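PDB 2E3U: K Homology domain-containing protein from Pyrococcus horikoshii, which is a pre-ribosomal RNA processing factor of the Dim2p type that probably binds RNA through its two KH domains. Local coordinates for residues A[82-86]-A[87-91]; A[174-177]-A[178-182]. One frame throughout, in Å; residues are numbered along the deposited sequence.

Contacts 1 and 2 sit at corresponding places in the two KH domains of the chain: each is the N-terminal end of the helix that follows the last strand of a three-stranded antiparallel sheet with strand order 1-3-2. Contact 1 covers the loop after strand 75-80 and the first turn of helix 87-101; contact 2 follows strand 168-173 directly and opens helix 175-189. Their centres lie about 25 Å apart and their nearest atoms about 11 Å apart, so they do not touch. An N-cap residue followed by proline stands at the start of both helices. Asp86 accepts with its carboxylate from Ala89 N; at Asn174 the Gln177 side chain accepts from the backbone N.

Contact 1. Residues A[82-86]-A[87-91]; sequences KETED and PLAVW
Asp86 is the N-cap of the helix and reaches its carboxylate forward to the first turn: OD1 accepts from Ala89 N at 3.0 Å, and the donor meets it nearly along the C-O axis. Ala89 N is shared, since it also gives a bond of 3.1 Å to Asp86 O, approached from above the carbonyl plane. Neither bond is straight, as one N-H serves two acceptors. CG stands between the backbone N and the carbonyl carbon (chi1 59°), which swings OD1 over the helix end; there it also lies 3.5 Å from Leu88 CB. With an alanine here the carboxylate is gone, and Ala89 N would probably be left with the bent bond to the backbone carbonyl. Beside the cap, the Thr84 side chain points toward the helix, CG2 meeting Ala89 CB at 3.5 Å and Val90 CG2 at 3.9 Å; the Thr84 and Val90 side chains cross at about a right angle. Thr84 OG1 is held by Lys64 O and Thr81 N, which probably fixes the side-chain rotation that sets the methyl against Ala89. Val90 is buried against Ile78 and Ser80 of strand 75-80 and Glu36 of strand 35-39, seating the start of helix 87-101 on the sheet of the first KH domain.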
loop_
_atom_site.group_PDB
_atom_site.type_symbol
_atom_site.label_atom_id
_atom_site.label_comp_id
_atom_site.label_asym_id
_atom_site.label_seq_id
_atom_site.Cartn_x
_atom_site.Cartn_y
_atom_site.Cartn_z
ATOM N N LYS A 82 2.510 -25.238 8.287
ATOM C CA LYS A 82 1.442 -26.230 8.199
ATOM C C LYS A 82 0.034 -25.625 8.351
ATOM O O LYS A 82 -0.938 -26.197 7.860
ATOM C CB LYS A 82 1.671 -27.425 9.164
ATOM C CG LYS A 82 1.827 -27.074 10.644
ATOM C CD LYS A 82 2.167 -28.326 11.480
ATOM C CE LYS A 82 3.236 -28.023 12.516
ATOM N NZ LYS A 82 2.717 -27.290 13.721
ATOM N N GLU A 83 -0.064 -24.480 9.025
ATOM C CA GLU A 83 -1.330 -23.785 9.244
ATOM C C GLU A 83 -1.808 -22.929 8.056
ATOM O O GLU A 83 -2.954 -22.479 8.056
ATOM C CB GLU A 83 -1.260 -22.903 10.497
ATOM C CG GLU A 83 -1.656 -23.607 11.805
ATOM C CD GLU A 83 -1.531 -22.709 13.060
ATOM O OE1 GLU A 83 -2.208 -23.022 14.074
ATOM O OE2 GLU A 83 -0.752 -21.705 13.044
ATOM N N THR A 84 -0.952 -22.686 7.060
ATOM C CA THR A 84 -1.308 -21.762 5.983
ATOM C C THR A 84 -2.516 -22.296 5.224
ATOM O O THR A 84 -2.497 -23.438 4.751
ATOM C CB THR A 84 -0.111 -21.470 5.020
ATOM O OG1 THR A 84 1.035 -21.126 5.794
ATOM C CG2 THR A 84 -0.431 -20.276 4.015
ATOM N N GLU A 85 -3.569 -21.488 5.116
ATOM C CA GLU A 85 -4.776 -21.914 4.375
ATOM C C GLU A 85 -4.469 -22.342 2.941
ATOM O O GLU A 85 -4.825 -23.442 2.514
ATOM C CB GLU A 85 -5.834 -20.812 4.367
ATOM C CG GLU A 85 -7.101 -21.182 3.581
ATOM C CD GLU A 85 -8.262 -20.211 3.769
ATOM O OE1 GLU A 85 -9.376 -20.587 3.355
ATOM O OE2 GLU A 85 -8.083 -19.106 4.348
ATOM N N ASP A 86 -3.780 -21.491 2.186
ATOM C CA ASP A 86 -3.671 -21.694 0.745
ATOM C C ASP A 86 -2.605 -20.716 0.254
ATOM O O ASP A 86 -2.129 -19.896 1.037
ATOM C CB ASP A 86 -5.049 -21.434 0.102
ATOM C CG ASP A 86 -5.549 -20.015 0.364
ATOM O OD1 ASP A 86 -4.698 -19.141 0.581
ATOM O OD2 ASP A 86 -6.755 -19.748 0.371
ATOM N N PRO A 87 -2.162 -20.839 -1.013
ATOM C CA PRO A 87 -1.215 -19.876 -1.588
ATOM C C PRO A 87 -1.510 -18.395 -1.385
ATOM O O PRO A 87 -0.585 -17.629 -1.218
ATOM C CB PRO A 87 -1.211 -20.262 -3.074
ATOM C CG PRO A 87 -1.290 -21.762 -3.014
ATOM C CD PRO A 87 -2.376 -21.973 -1.938
ATOM N N LEU A 88 -2.777 -18.004 -1.389
ATOM C CA LEU A 88 -3.161 -16.599 -1.286
ATOM C C LEU A 88 -2.841 -16.009 0.101
ATOM O O LEU A 88 -2.601 -14.795 0.231
ATOM C CB LEU A 88 -4.659 -16.440 -1.604
ATOM C CG LEU A 88 -5.327 -15.071 -1.473
ATOM C CD1 LEU A 88 -4.819 -14.150 -2.575
ATOM C CD2 LEU A 88 -6.871 -15.217 -1.605
ATOM N N ALA A 89 -2.822 -16.860 1.118
ATOM C CA ALA A 89 -2.430 -16.411 2.434
ATOM C C ALA A 89 -1.011 -15.847 2.465
ATOM O O ALA A 89 -0.767 -14.830 3.098
ATOM C CB ALA A 89 -2.611 -17.528 3.469
ATOM N N VAL A 90 -0.094 -16.491 1.747
ATOM C CA VAL A 90 1.284 -16.013 1.607
ATOM C C VAL A 90 1.355 -14.704 0.811
ATOM O O VAL A 90 2.058 -13.774 1.205
ATOM C CB VAL A 90 2.146 -17.133 0.942
ATOM C CG1 VAL A 90 3.579 -16.716 0.697
ATOM C CG2 VAL A 90 2.121 -18.409 1.810
ATOM N N TRP A 91 0.667 -14.653 -0.341
ATOM C CA TRP A 91 0.635 -13.423 -1.186
ATOM C C TRP A 91 0.086 -12.239 -0.404
ATOM O O TRP A 91 0.568 -11.150 -0.544
ATOM C CB TRP A 91 -0.207 -13.616 -2.479
ATOM C CG TRP A 91 0.197 -14.797 -3.278
ATOM C CD1 TRP A 91 1.455 -15.354 -3.351
ATOM C CD2 TRP A 91 -0.640 -15.572 -4.146
ATOM N NE1 TRP A 91 1.447 -16.424 -4.205
ATOM C CE2 TRP A 91 0.179 -16.596 -4.704
ATOM C CE3 TRP A 91 -1.997 -15.507 -4.507
ATOM C CZ2 TRP A 91 -0.329 -17.576 -5.593
ATOM C CZ3 TRP A 91 -2.516 -16.489 -5.372
ATOM C CH2 TRP A 91 -1.676 -17.509 -5.907
#

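Contact 2. Residues A[174-177]-A[178-182]; sequences NPIQ and IEIAK
Ile178 N donates to Asn174 O at 3.0 Å in an almost perfectly straight bond (N-H...O angle 179°). This bond closes the first turn of the helix, whose N-cap is Asn174. The Ile178 side chain covers the same oxygen: CG1, set anti to the carbonyl carbon and beside the backbone N (chi1 -69°), comes within 3.5 Å of Asn174 O. One turn of backbone bonds follows, from Glu179 N to Pro175 O, Ile180 N to Ile176 O and Ala181 N to Gln177 O. The bond from Glu179 N is less regular, its donor standing above the Pro175 carbonyl plane, and Glu179 CB closes in on Pro175 O at 3.3 Å before the chain bends at CG and carries the carboxylate outward. Gln177 leans the other way. Its chain is extended beyond CG and runs back toward the N-terminus, so that OE1 accepts from Asn174 N at 3.1 Å, the donor tilted 30° from the amide plane. This is the half of a capping box in which a side chain in the first turn grips the backbone N of the N-cap residue. Among the apolar side chains, Ile176 and Ile180, one turn apart, run obliquely past each other, with Ile176 CG2 4.1 Å from Ile180 CD1. Ile178 and Ala181 face the second KH sheet, both touching Ile171 of strand 168-173. Ile178 also meets Tyr118 and Glu120 of strand 118-123, and Lys182 NZ forms a salt bridge with Glu120. Along the adjoining flank, Ile180 and Ala181 pack on Ser158 of helix 149-158, so helix 175-189 starts against both sheet and helix.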
loop_
_atom_site.group_PDB
_atom_site.type_symbol
_atom_site.label_atom_id
_atom_site.label_comp_id
_atom_site.label_asym_id
_atom_site.label_seq_id
_atom_site.Cartn_x
_atom_site.Cartn_y
_atom_site.Cartn_z
ATOM N N ASN A 174 -10.521 -2.911 -3.977
ATOM C CA ASN A 174 -10.898 -3.876 -5.011
ATOM C C ASN A 174 -10.452 -3.302 -6.381
ATOM O O ASN A 174 -10.135 -2.117 -6.469
ATOM C CB ASN A 174 -12.389 -4.257 -4.931
ATOM C CG ASN A 174 -13.322 -3.145 -5.378
ATOM O OD1 ASN A 174 -14.431 -3.003 -4.858
ATOM N ND2 ASN A 174 -12.897 -2.375 -6.353
ATOM N N PRO A 175 -10.391 -4.137 -7.444
ATOM C CA PRO A 175 -9.798 -3.619 -8.676
ATOM C C PRO A 175 -10.465 -2.356 -9.204
ATOM O O PRO A 175 -9.813 -1.539 -9.859
ATOM C CB PRO A 175 -10.012 -4.774 -9.666
ATOM C CG PRO A 175 -9.999 -6.000 -8.754
ATOM C CD PRO A 175 -10.845 -5.527 -7.609
ATOM N N ILE A 176 -11.745 -2.177 -8.913
ATOM C CA ILE A 176 -12.493 -1.032 -9.462
ATOM C C ILE A 176 -12.115 0.231 -8.705
ATOM O O ILE A 176 -11.748 1.226 -9.306
ATOM C CB ILE A 176 -14.037 -1.327 -9.457
ATOM C CG1 ILE A 176 -14.355 -2.309 -10.574
ATOM C CG2 ILE A 176 -14.905 -0.035 -9.623
ATOM C CD1 ILE A 176 -15.608 -3.173 -10.312
ATOM N N GLN A 177 -12.179 0.166 -7.383
ATOM C CA GLN A 177 -11.702 1.227 -6.494
ATOM C C GLN A 177 -10.274 1.680 -6.827
ATOM O O GLN A 177 -10.024 2.873 -6.924
ATOM C CB GLN A 177 -11.810 0.771 -5.014
ATOM C CG GLN A 177 -13.254 0.532 -4.526
ATOM C CD GLN A 177 -13.323 -0.114 -3.177
ATOM O OE1 GLN A 177 -12.377 -0.784 -2.722
ATOM N NE2 GLN A 177 -14.443 0.064 -2.513
ATOM N N ILE A 178 -9.348 0.724 -6.977
ATOM C CA ILE A 178 -7.963 1.022 -7.386
ATOM C C ILE A 178 -7.896 1.809 -8.713
ATOM O O ILE A 178 -7.162 2.788 -8.847
ATOM C CB ILE A 178 -7.095 -0.275 -7.526
ATOM C CG1 ILE A 178 -6.831 -0.906 -6.150
ATOM C CG2 ILE A 178 -5.762 0.028 -8.234
ATOM C CD1 ILE A 178 -6.052 -2.228 -6.221
ATOM N N GLU A 179 -8.652 1.334 -9.698
ATOM C CA GLU A 179 -8.708 1.922 -11.012
ATOM C C GLU A 179 -9.188 3.388 -10.963
ATOM O O GLU A 179 -8.629 4.257 -11.651
ATOM C CB GLU A 179 -9.639 1.056 -11.882
ATOM C CG GLU A 179 -9.259 0.979 -13.320
ATOM C CD GLU A 179 -9.305 2.320 -14.002
ATOM O OE1 GLU A 179 -8.343 2.619 -14.753
ATOM O OE2 GLU A 179 -10.300 3.071 -13.787
ATOM N N ILE A 180 -10.216 3.663 -10.154
ATOM C CA ILE A 180 -10.710 5.022 -9.924
ATOM C C ILE A 180 -9.671 5.954 -9.239
ATOM O O ILE A 180 -9.483 7.098 -9.677
ATOM C CB ILE A 180 -12.021 5.008 -9.096
ATOM C CG1 ILE A 180 -13.156 4.338 -9.873
ATOM C CG2 ILE A 180 -12.449 6.466 -8.671
ATOM C CD1 ILE A 180 -14.349 4.006 -9.014
ATOM N N ALA A 181 -9.048 5.484 -8.142
ATOM C CA ALA A 181 -8.020 6.271 -7.413
ATOM C C ALA A 181 -6.827 6.446 -8.310
ATOM O O ALA A 181 -6.320 7.545 -8.452
ATOM C CB ALA A 181 -7.595 5.601 -6.066
ATOM N N LYS A 182 -6.379 5.367 -8.932
ATOM C CA LYS A 182 -5.284 5.440 -9.910
ATOM C C LYS A 182 -5.494 6.532 -10.962
ATOM O O LYS A 182 -4.600 7.352 -11.203
ATOM C CB LYS A 182 -5.061 4.074 -10.612
ATOM C CG LYS A 182 -3.682 3.921 -11.215
ATOM C CD LYS A 182 -3.548 2.713 -12.157
ATOM C CE LYS A 182 -2.291 2.868 -13.026
ATOM N NZ LYS A 182 -1.738 1.573 -13.513
#